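Local coordinates for tannase (Lactobacillus plantarum, PDB 3WA7), which probably hydrolyses the galloyl ester bonds of tannins, as a bacterial tannase of the alpha/beta-hydrolase superfamily, at residues Ile42-Tyr53 with Gly105-Arg114; His211-Asn221 with Ser258-Tyr268. All blocks are in the same frame, centred on the assembly; numbering follows the deposited sequence.

Interaction 1. Residues Ile42-Tyr53 with Gly105-Arg114; sequences IQVLNVFVPAAY and GYVVVAAGIR
Gly105 receives the hydroxyl of Tyr53: OH donates to its carbonyl O at 2.6 Å, in the carbonyl plane and on a lone pair. That glycine ends a helix in a Schellman motif, whose positive phi (95°) suits a residue without a side chain. Pro50 lays CG 3.5 Å from Tyr106 O; the Tyr106 ring meets Phe461 edge-to-face and its OH bonds Asp465. Val107 turns CG2 to the edge of the Tyr53 ring, 4.0 Å from CD1. From Val108 on, the pairing is antiparallel: Val108 and Phe48 exchange two backbone bonds, and so do Ala110 and Asn46. This joins strand 107-111 to strand 44-50 within the central sheet of the alpha/beta-hydrolase fold. Leu45, Val109 and small Ala111 pack on helix 131-145; Val109 CG1 meets Leu45 CD2 at 4.0 Å, and Leu45 CB comes to 3.8 Å from Ala111 CB. Gly112 N closes the pairing on Val44 O (2.8 Å), and Gly112, with no CB, lets Ile42 O come to its CA. Past Ile113, whose O meets Ile42 CD1, Arg114 bends at chi3 (-69°), bringing one guanidinium face under Gln43 NE2, 3.1 Å from Arg114 NE; the planes stand 41° apart, and shared donation to Asp135 probably offsets the closeness of two donors.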
loop_
_atom_site.group_PDB
_atom_site.type_symbol
_atom_site.label_atom_id
_atom_site.label_comp_id
_atom_site.label_asym_id
_atom_site.label_seq_id
_atom_site.Cartn_x
_atom_site.Cartn_y
_atom_site.Cartn_z
ATOM N N ILE A 42 -10.887 13.766 -10.996
ATOM C CA ILE A 42 -10.783 12.846 -9.870
ATOM C C ILE A 42 -10.255 13.510 -8.596
ATOM O O ILE A 42 -10.402 12.962 -7.500
ATOM C CB ILE A 42 -9.877 11.644 -10.234
ATOM C CG1 ILE A 42 -10.093 10.507 -9.231
ATOM C CG2 ILE A 42 -8.412 12.077 -10.258
ATOM C CD1 ILE A 42 -9.399 9.212 -9.615
ATOM N N GLN A 43 -9.663 14.695 -8.735
ATOM C CA GLN A 43 -9.102 15.410 -7.592
ATOM C C GLN A 43 -10.125 16.104 -6.693
ATOM O O GLN A 43 -10.169 17.333 -6.604
ATOM C CB GLN A 43 -8.054 16.427 -8.064
ATOM C CG GLN A 43 -6.813 15.794 -8.681
ATOM C CD GLN A 43 -5.819 16.825 -9.174
ATOM O OE1 GLN A 43 -6.115 17.602 -10.083
ATOM N NE2 GLN A 43 -4.637 16.846 -8.571
ATOM N N VAL A 44 -10.946 15.296 -6.030
ATOM C CA VAL A 44 -11.951 15.786 -5.096
ATOM C C VAL A 44 -11.949 14.806 -3.935
ATOM O O VAL A 44 -11.413 13.701 -4.051
ATOM C CB VAL A 44 -13.376 15.825 -5.713
ATOM C CG1 VAL A 44 -13.430 16.850 -6.836
ATOM C CG2 VAL A 44 -13.777 14.443 -6.217
ATOM N N LEU A 45 -12.517 15.207 -2.807
ATOM C CA LEU A 45 -12.571 14.314 -1.660
ATOM C C LEU A 45 -13.956 14.336 -1.035
ATOM O O LEU A 45 -14.735 15.270 -1.257
ATOM C CB LEU A 45 -11.491 14.692 -0.628
ATOM C CG LEU A 45 -11.427 16.091 -0.001
ATOM C CD1 LEU A 45 -12.535 16.260 1.028
ATOM C CD2 LEU A 45 -10.074 16.279 0.674
ATOM N N ASN A 46 -14.268 13.279 -0.290
ATOM C CA ASN A 46 -15.547 13.152 0.391
ATOM C C ASN A 46 -15.290 13.078 1.888
ATOM O O ASN A 46 -14.322 12.457 2.330
ATOM C CB ASN A 46 -16.285 11.880 -0.041
ATOM C CG ASN A 46 -16.628 11.868 -1.513
ATOM O OD1 ASN A 46 -16.854 12.913 -2.123
ATOM N ND2 ASN A 46 -16.699 10.673 -2.091
ATOM N N VAL A 47 -16.167 13.708 2.663
ATOM C CA VAL A 47 -16.051 13.723 4.114
ATOM C C VAL A 47 -17.269 13.050 4.743
ATOM O O VAL A 47 -18.405 13.382 4.410
ATOM C CB VAL A 47 -15.966 15.169 4.642
ATOM C CG1 VAL A 47 -15.862 15.171 6.158
ATOM C CG2 VAL A 47 -14.769 15.872 4.027
ATOM N N PHE A 48 -17.025 12.105 5.646
ATOM C CA PHE A 48 -18.107 11.400 6.323
ATOM C C PHE A 48 -17.902 11.503 7.828
ATOM O O PHE A 48 -16.825 11.204 8.346
ATOM C CB PHE A 48 -18.154 9.945 5.862
ATOM C CG PHE A 48 -18.258 9.805 4.375
ATOM C CD1 PHE A 48 -17.132 9.517 3.610
ATOM C CD2 PHE A 48 -19.471 10.025 3.731
ATOM C CE1 PHE A 48 -17.211 9.453 2.221
ATOM C CE2 PHE A 48 -19.561 9.963 2.338
ATOM C CZ PHE A 48 -18.427 9.677 1.583
ATOM N N VAL A 49 -18.952 11.929 8.522
ATOM C CA VAL A 49 -18.882 12.146 9.959
ATOM C C VAL A 49 -19.998 11.475 10.749
ATOM O O VAL A 49 -21.168 11.584 10.390
ATOM C CB VAL A 49 -18.947 13.665 10.260
ATOM C CG1 VAL A 49 -18.766 13.917 11.749
ATOM C CG2 VAL A 49 -17.893 14.409 9.445
ATOM N N PRO A 50 -19.647 10.762 11.833
ATOM C CA PRO A 50 -20.683 10.109 12.641
ATOM C C PRO A 50 -21.650 11.199 13.106
ATOM O O PRO A 50 -21.220 12.274 13.523
ATOM C CB PRO A 50 -19.886 9.508 13.794
ATOM C CG PRO A 50 -18.582 9.131 13.116
ATOM C CD PRO A 50 -18.300 10.369 12.285
ATOM N N ALA A 51 -22.946 10.921 13.035
ATOM C CA ALA A 51 -23.959 11.900 13.418
ATOM C C ALA A 51 -23.754 12.507 14.806
ATOM O O ALA A 51 -24.061 13.679 15.026
ATOM C CB ALA A 51 -25.349 11.268 13.328
ATOM N N ALA A 52 -23.240 11.714 15.739
ATOM C CA ALA A 52 -23.020 12.189 17.101
ATOM C C ALA A 52 -22.176 13.457 17.183
ATOM O O ALA A 52 -22.355 14.266 18.092
ATOM C CB ALA A 52 -22.370 11.092 17.933
ATOM N N TYR A 53 -21.266 13.634 16.231
ATOM C CA TYR A 53 -20.378 14.794 16.238
ATOM C C TYR A 53 -21.036 16.105 15.814
ATOM O O TYR A 53 -20.388 17.153 15.779
ATOM C CB TYR A 53 -19.138 14.479 15.395
ATOM C CG TYR A 53 -18.396 13.248 15.899
ATOM C CD1 TYR A 53 -17.465 12.583 15.099
ATOM C CD2 TYR A 53 -18.658 12.728 17.170
ATOM C CE1 TYR A 53 -16.823 11.421 15.552
ATOM C CE2 TYR A 53 -18.025 11.576 17.629
ATOM C CZ TYR A 53 -17.113 10.923 16.818
ATOM O OH TYR A 53 -16.522 9.762 17.272
ATOM N N GLY A 105 -16.766 5.307 15.316
ATOM C CA GLY A 105 -16.560 6.674 15.764
ATOM C C GLY A 105 -15.482 7.454 15.033
ATOM O O GLY A 105 -15.097 8.542 15.462
ATOM N N TYR A 106 -14.985 6.911 13.927
ATOM C CA TYR A 106 -13.947 7.600 13.164
ATOM C C TYR A 106 -14.547 8.535 12.126
ATOM O O TYR A 106 -15.605 8.255 11.562
ATOM C CB TYR A 106 -13.070 6.606 12.398
ATOM C CG TYR A 106 -12.421 5.522 13.222
ATOM C CD1 TYR A 106 -11.950 4.362 12.610
ATOM C CD2 TYR A 106 -12.276 5.643 14.605
ATOM C CE1 TYR A 106 -11.357 3.347 13.347
ATOM C CE2 TYR A 106 -11.682 4.629 15.355
ATOM C CZ TYR A 106 -11.227 3.484 14.717
ATOM O OH TYR A 106 -10.647 2.468 15.442
ATOM N N VAL A 107 -13.869 9.652 11.886
ATOM C CA VAL A 107 -14.289 10.566 10.841
ATOM C C VAL A 107 -13.536 9.987 9.642
ATOM O O VAL A 107 -12.420 9.485 9.795
ATOM C CB VAL A 107 -13.821 12.011 11.116
ATOM C CG1 VAL A 107 -13.880 12.844 9.833
ATOM C CG2 VAL A 107 -14.719 12.643 12.171
ATOM N N VAL A 108 -14.143 10.021 8.464
ATOM C CA VAL A 108 -13.486 9.476 7.283
ATOM C C VAL A 108 -13.404 10.490 6.153
ATOM O O VAL A 108 -14.407 11.086 5.758
ATOM C CB VAL A 108 -14.220 8.215 6.748
ATOM C CG1 VAL A 108 -13.491 7.665 5.517
ATOM C CG2 VAL A 108 -14.303 7.153 7.836
ATOM N N VAL A 109 -12.194 10.707 5.654
ATOM C CA VAL A 109 -12.000 11.612 4.532
ATOM C C VAL A 109 -11.413 10.735 3.434
ATOM O O VAL A 109 -10.281 10.260 3.535
ATOM C CB VAL A 109 -11.039 12.770 4.883
ATOM C CG1 VAL A 109 -10.796 13.638 3.647
ATOM C CG2 VAL A 109 -11.648 13.620 5.995
ATOM N N ALA A 110 -12.216 10.492 2.403
ATOM C CA ALA A 110 -11.810 9.648 1.286
ATOM C C ALA A 110 -11.524 10.514 0.071
ATOM O O ALA A 110 -12.440 11.044 -0.555
ATOM C CB ALA A 110 -12.912 8.646 0.973
ATOM N N ALA A 111 -10.245 10.643 -0.262
ATOM C CA ALA A 111 -9.841 11.474 -1.388
ATOM C C ALA A 111 -9.612 10.708 -2.686
ATOM O O ALA A 111 -9.129 9.575 -2.678
ATOM C CB ALA A 111 -8.582 12.256 -1.020
ATOM N N GLY A 112 -9.981 11.340 -3.799
ATOM C CA GLY A 112 -9.768 10.745 -5.107
ATOM C C GLY A 112 -8.312 11.017 -5.432
ATOM O O GLY A 112 -7.808 12.105 -5.145
ATOM N N ILE A 113 -7.638 10.043 -6.034
ATOM C CA ILE A 113 -6.217 10.156 -6.345
ATOM C C ILE A 113 -5.903 9.862 -7.812
ATOM O O ILE A 113 -6.357 8.860 -8.357
ATOM C CB ILE A 113 -5.409 9.157 -5.470
ATOM C CG1 ILE A 113 -5.702 9.408 -3.988
ATOM C CG2 ILE A 113 -3.922 9.270 -5.768
ATOM C CD1 ILE A 113 -5.246 10.770 -3.487
ATOM N N ARG A 114 -5.125 10.736 -8.445
ATOM C CA ARG A 114 -4.741 10.534 -9.841
ATOM C C ARG A 114 -3.909 9.265 -9.999
ATOM O O ARG A 114 -3.168 8.880 -9.092
ATOM C CB ARG A 114 -3.921 11.718 -10.350
ATOM C CG ARG A 114 -4.719 12.962 -10.678
ATOM C CD ARG A 114 -3.764 14.076 -11.063
ATOM N NE ARG A 114 -2.997 14.533 -9.909
ATOM C CZ ARG A 114 -1.910 15.296 -9.984
ATOM N NH1 ARG A 114 -1.443 15.684 -11.163
ATOM N NH2 ARG A 114 -1.312 15.705 -8.873
#

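Interaction 2. Residues His211-Asn221 with Ser258-Tyr268; sequences HADMAYEWQFN and SLALKAQFSTY
His211 and Tyr268 lie face to face, their ring centroids 3.8 Å apart and their planes tilted by 21°. Tyr268 CE1 sits over the centre of the imidazole, while His211 CG lies toward the rim of the phenol; Asn208, bonded through OD1 to His211 ND1 and through ND2 to Tyr268 OH, holds both rings in rotation. Next to this stack, the selenomethionine Met214 fills a hole formed by Leu261, Gln264, Phe265 and Tyr268. Its unbranched chain turns at chi3, which carries CE to Tyr268 CB at 3.8 Å, while the Met214 and Leu261 side chains cross at about a right angle, CG against CD2. Such knob-into-hole packing joins helices 209-220 and 252-271, whose segments cross at -108° with axes only 7.2 Å apart. Small Ala215 leaves room for the Phe265 ring and makes a CH-pi contact with it, CA lying over one face 3.9 Å from the centroid. With CG anti to the backbone N, Phe265 spreads its ring across both Ala215, under the CD1/CE1 side, and Trp218, whose CB is 3.5 Å from Phe265 CD2; the indole and phenyl planes are inclined by 37°, and Trp218 NE1 bonds Gly288 O. Farther along, Ser258 OG works both ways, donating to Glu217 OE1 at 2.6 Å and accepting an almost straight bond from Asn221 ND2 (2.9 Å). The carboxylate oxygen is met on its anti side and also forms a salt bridge with Arg341, which would tend to keep it ionised. Lys262 runs its aliphatic chain past Asn221, with Lys262 CD 3.5 Å from Asn221 CB.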
loop_
_atom_site.group_PDB
_atom_site.type_symbol
_atom_site.label_atom_id
_atom_site.label_comp_id
_atom_site.label_asym_id
_atom_site.label_seq_id
_atom_site.Cartn_x
_atom_site.Cartn_y
_atom_site.Cartn_z
ATOM N N HIS A 211 13.806 -2.314 -6.359
ATOM C CA HIS A 211 14.509 -3.471 -5.811
ATOM C C HIS A 211 13.579 -4.681 -5.743
ATOM O O HIS A 211 13.984 -5.757 -5.294
ATOM C CB HIS A 211 15.039 -3.166 -4.408
ATOM C CG HIS A 211 15.954 -1.982 -4.355
ATOM N ND1 HIS A 211 15.695 -0.877 -3.575
ATOM C CD2 HIS A 211 17.119 -1.726 -4.996
ATOM C CE1 HIS A 211 16.659 0.011 -3.740
ATOM N NE2 HIS A 211 17.535 -0.479 -4.597
ATOM N N ALA A 212 12.341 -4.498 -6.197
ATOM C CA ALA A 212 11.339 -5.565 -6.178
ATOM C C ALA A 212 11.643 -6.717 -7.127
ATOM O O ALA A 212 11.253 -7.854 -6.861
ATOM C CB ALA A 212 9.957 -4.991 -6.489
ATOM N N ASP A 213 12.320 -6.434 -8.237
ATOM C CA ASP A 213 12.655 -7.498 -9.179
ATOM C C ASP A 213 13.650 -8.461 -8.553
ATOM O O ASP A 213 13.506 -9.680 -8.680
ATOM C CB ASP A 213 13.231 -6.926 -10.478
ATOM C CG ASP A 213 12.170 -6.267 -11.340
ATOM O OD1 ASP A 213 11.066 -6.844 -11.450
ATOM O OD2 ASP A 213 12.443 -5.192 -11.911
HETATM N N MSE A 214 14.663 -7.915 -7.885
HETATM C CA MSE A 214 15.668 -8.744 -7.228
HETATM C C MSE A 214 15.036 -9.575 -6.115
HETATM O O MSE A 214 15.365 -10.747 -5.943
HETATM C CB MSE A 214 16.782 -7.880 -6.633
HETATM C CG MSE A 214 17.710 -7.272 -7.660
HETATM SE SE MSE A 214 19.140 -6.306 -6.786
HETATM C CE MSE A 214 18.122 -4.826 -6.133
ATOM N N ALA A 215 14.132 -8.964 -5.354
ATOM C CA ALA A 215 13.478 -9.677 -4.263
ATOM C C ALA A 215 12.599 -10.801 -4.795
ATOM O O ALA A 215 12.555 -11.893 -4.223
ATOM C CB ALA A 215 12.635 -8.711 -3.425
ATOM N N TYR A 216 11.905 -10.539 -5.896
ATOM C CA TYR A 216 11.014 -11.539 -6.466
ATOM C C TYR A 216 11.773 -12.779 -6.918
ATOM O O TYR A 216 11.315 -13.903 -6.707
ATOM C CB TYR A 216 10.235 -10.966 -7.653
ATOM C CG TYR A 216 8.880 -11.617 -7.843
ATOM C CD1 TYR A 216 7.818 -11.318 -6.986
ATOM C CD2 TYR A 216 8.668 -12.560 -8.850
ATOM C CE1 TYR A 216 6.576 -11.942 -7.122
ATOM C CE2 TYR A 216 7.427 -13.194 -8.997
ATOM C CZ TYR A 216 6.391 -12.880 -8.130
ATOM O OH TYR A 216 5.170 -13.504 -8.262
ATOM N N GLU A 217 12.927 -12.575 -7.542
ATOM C CA GLU A 217 13.717 -13.699 -8.016
ATOM C C GLU A 217 14.457 -14.416 -6.893
ATOM O O GLU A 217 14.715 -15.614 -6.987
ATOM C CB GLU A 217 14.676 -13.242 -9.114
ATOM C CG GLU A 217 13.938 -12.724 -10.339
ATOM C CD GLU A 217 12.771 -13.619 -10.731
ATOM O OE1 GLU A 217 12.976 -14.841 -10.888
ATOM O OE2 GLU A 217 11.644 -13.106 -10.885
ATOM N N TRP A 218 14.807 -13.696 -5.831
ATOM C CA TRP A 218 15.448 -14.355 -4.703
ATOM C C TRP A 218 14.431 -15.378 -4.197
ATOM O O TRP A 218 14.777 -16.503 -3.837
ATOM C CB TRP A 218 15.751 -13.365 -3.577
ATOM C CG TRP A 218 16.028 -14.057 -2.268
ATOM C CD1 TRP A 218 17.183 -14.693 -1.901
ATOM C CD2 TRP A 218 15.099 -14.263 -1.197
ATOM N NE1 TRP A 218 17.025 -15.287 -0.669
ATOM C CE2 TRP A 218 15.755 -15.039 -0.216
ATOM C CE3 TRP A 218 13.771 -13.871 -0.974
ATOM C CZ2 TRP A 218 15.130 -15.433 0.972
ATOM C CZ3 TRP A 218 13.146 -14.265 0.211
ATOM C CH2 TRP A 218 13.829 -15.038 1.168
ATOM N N GLN A 219 13.164 -14.977 -4.189
ATOM C CA GLN A 219 12.099 -15.848 -3.712
ATOM C C GLN A 219 11.668 -16.953 -4.674
ATOM O O GLN A 219 11.510 -18.107 -4.267
ATOM C CB GLN A 219 10.876 -15.014 -3.339
ATOM C CG GLN A 219 9.722 -15.839 -2.774
ATOM C CD GLN A 219 8.627 -14.966 -2.200
ATOM O OE1 GLN A 219 8.895 -14.071 -1.401
ATOM N NE2 GLN A 219 7.386 -15.228 -2.596
ATOM N N PHE A 220 11.500 -16.618 -5.950
ATOM C CA PHE A 220 11.016 -17.609 -6.910
ATOM C C PHE A 220 11.995 -18.239 -7.893
ATOM O O PHE A 220 11.583 -19.012 -8.757
ATOM C CB PHE A 220 9.823 -17.027 -7.682
ATOM C CG PHE A 220 8.571 -16.896 -6.853
ATOM C CD1 PHE A 220 8.029 -15.643 -6.569
ATOM C CD2 PHE A 220 7.926 -18.030 -6.366
ATOM C CE1 PHE A 220 6.856 -15.524 -5.810
ATOM C CE2 PHE A 220 6.755 -17.920 -5.607
ATOM C CZ PHE A 220 6.221 -16.665 -5.332
ATOM N N ASN A 221 13.283 -17.930 -7.780
ATOM C CA ASN A 221 14.242 -18.538 -8.693
ATOM C C ASN A 221 14.142 -20.053 -8.548
ATOM O O ASN A 221 14.055 -20.571 -7.434
ATOM C CB ASN A 221 15.665 -18.081 -8.374
ATOM C CG ASN A 221 16.700 -18.777 -9.232
ATOM O OD1 ASN A 221 17.399 -19.682 -8.773
ATOM N ND2 ASN A 221 16.794 -18.368 -10.495
ATOM N N SER A 258 16.738 -14.380 -14.062
ATOM C CA SER A 258 16.258 -14.689 -12.722
ATOM C C SER A 258 17.406 -14.989 -11.766
ATOM O O SER A 258 17.430 -14.500 -10.639
ATOM C CB SER A 258 15.312 -15.889 -12.768
ATOM O OG SER A 258 14.985 -16.329 -11.462
ATOM N N LEU A 259 18.359 -15.802 -12.208
ATOM C CA LEU A 259 19.485 -16.142 -11.346
ATOM C C LEU A 259 20.322 -14.904 -11.037
ATOM O O LEU A 259 20.759 -14.711 -9.904
ATOM C CB LEU A 259 20.353 -17.219 -12.003
ATOM C CG LEU A 259 21.531 -17.754 -11.180
ATOM C CD1 LEU A 259 21.031 -18.315 -9.857
ATOM C CD2 LEU A 259 22.256 -18.839 -11.977
ATOM N N ALA A 260 20.532 -14.060 -12.045
ATOM C CA ALA A 260 21.314 -12.841 -11.874
ATOM C C ALA A 260 20.641 -11.884 -10.891
ATOM O O ALA A 260 21.310 -11.249 -10.071
ATOM C CB ALA A 260 21.505 -12.152 -13.222
ATOM N N LEU A 261 19.318 -11.775 -10.985
ATOM C CA LEU A 261 18.566 -10.903 -10.091
ATOM C C LEU A 261 18.632 -11.437 -8.668
ATOM O O LEU A 261 18.799 -10.672 -7.718
ATOM C CB LEU A 261 17.109 -10.793 -10.557
ATOM C CG LEU A 261 16.879 -9.808 -11.715
ATOM C CD1 LEU A 261 15.549 -10.085 -12.397
ATOM C CD2 LEU A 261 16.916 -8.385 -11.176
ATOM N N LYS A 262 18.515 -12.753 -8.523
ATOM C CA LYS A 262 18.572 -13.365 -7.199
ATOM C C LYS A 262 19.931 -13.115 -6.555
ATOM O O LYS A 262 20.018 -12.754 -5.381
ATOM C CB LYS A 262 18.317 -14.871 -7.291
ATOM C CG LYS A 262 18.631 -15.627 -6.003
ATOM C CD LYS A 262 18.074 -17.045 -6.032
ATOM C CE LYS A 262 18.402 -17.783 -4.742
ATOM N NZ LYS A 262 20.016 -18.114 -4.909
ATOM N N ALA A 263 20.993 -13.314 -7.328
ATOM C CA ALA A 263 22.343 -13.106 -6.820
ATOM C C ALA A 263 22.535 -11.666 -6.355
ATOM O O ALA A 263 23.113 -11.417 -5.297
ATOM C CB ALA A 263 23.364 -13.443 -7.904
ATOM N N GLN A 264 22.053 -10.716 -7.147
ATOM C CA GLN A 264 22.207 -9.318 -6.783
ATOM C C GLN A 264 21.385 -8.918 -5.560
ATOM O O GLN A 264 21.733 -7.966 -4.860
ATOM C CB GLN A 264 21.889 -8.424 -7.983
ATOM C CG GLN A 264 22.991 -8.433 -9.045
ATOM C CD GLN A 264 24.371 -8.155 -8.461
ATOM O OE1 GLN A 264 25.080 -9.070 -8.031
ATOM N NE2 GLN A 264 24.751 -6.884 -8.428
ATOM N N PHE A 265 20.306 -9.645 -5.283
ATOM C CA PHE A 265 19.505 -9.322 -4.110
ATOM C C PHE A 265 20.336 -9.496 -2.837
ATOM O O PHE A 265 20.137 -8.773 -1.863
ATOM C CB PHE A 265 18.258 -10.211 -4.017
ATOM C CG PHE A 265 17.345 -9.848 -2.876
ATOM C CD1 PHE A 265 16.690 -8.618 -2.858
ATOM C CD2 PHE A 265 17.147 -10.729 -1.814
ATOM C CE1 PHE A 265 15.851 -8.269 -1.802
ATOM C CE2 PHE A 265 16.310 -10.391 -0.749
ATOM C CZ PHE A 265 15.660 -9.153 -0.746
ATOM N N SER A 266 21.261 -10.455 -2.832
ATOM C CA SER A 266 22.087 -10.661 -1.640
ATOM C C SER A 266 22.876 -9.398 -1.329
ATOM O O SER A 266 22.975 -8.980 -0.178
ATOM C CB SER A 266 23.053 -11.839 -1.828
ATOM O OG SER A 266 22.353 -13.065 -1.935
ATOM N N THR A 267 23.434 -8.783 -2.363
ATOM C CA THR A 267 24.207 -7.568 -2.173
ATOM C C THR A 267 23.320 -6.432 -1.679
ATOM O O THR A 267 23.682 -5.708 -0.753
ATOM C CB THR A 267 24.900 -7.158 -3.477
ATOM O OG1 THR A 267 25.786 -8.211 -3.877
ATOM C CG2 THR A 267 25.699 -5.874 -3.284
ATOM N N TYR A 268 22.162 -6.278 -2.307
ATOM C CA TYR A 268 21.221 -5.241 -1.911
ATOM C C TYR A 268 20.787 -5.446 -0.460
ATOM O O TYR A 268 20.851 -4.530 0.363
ATOM C CB TYR A 268 19.983 -5.270 -2.812
ATOM C CG TYR A 268 18.860 -4.410 -2.276
ATOM C CD1 TYR A 268 18.988 -3.024 -2.207
ATOM C CD2 TYR A 268 17.692 -4.990 -1.779
ATOM C CE1 TYR A 268 17.980 -2.233 -1.653
ATOM C CE2 TYR A 268 16.681 -4.211 -1.224
ATOM C CZ TYR A 268 16.831 -2.834 -1.164
ATOM O OH TYR A 268 15.830 -2.061 -0.615
#

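In the fold
After strands 13-19 and 22-33, the chain runs through strand 44-50 and then takes in strand 69-72 and helix 95-103 before strand 107-111 returns to close interaction 1. The loop so closed places 107-111 between 44-50 and 69-72, where the antiparallel edge of the main sheet meets its parallel part. After strand 199-203 comes helix 209-220; the hairpin 225-232/241-249 follows, and helix 252-271 completes interaction 2. The two loops follow in series, neither crossing nor nesting. Interaction 1 joins strands within the sheet, whereas interaction 2 packs two helices together on the opposite side of the chain's centre, with contact centres 40 Å apart and nearest atoms about 19 Å apart.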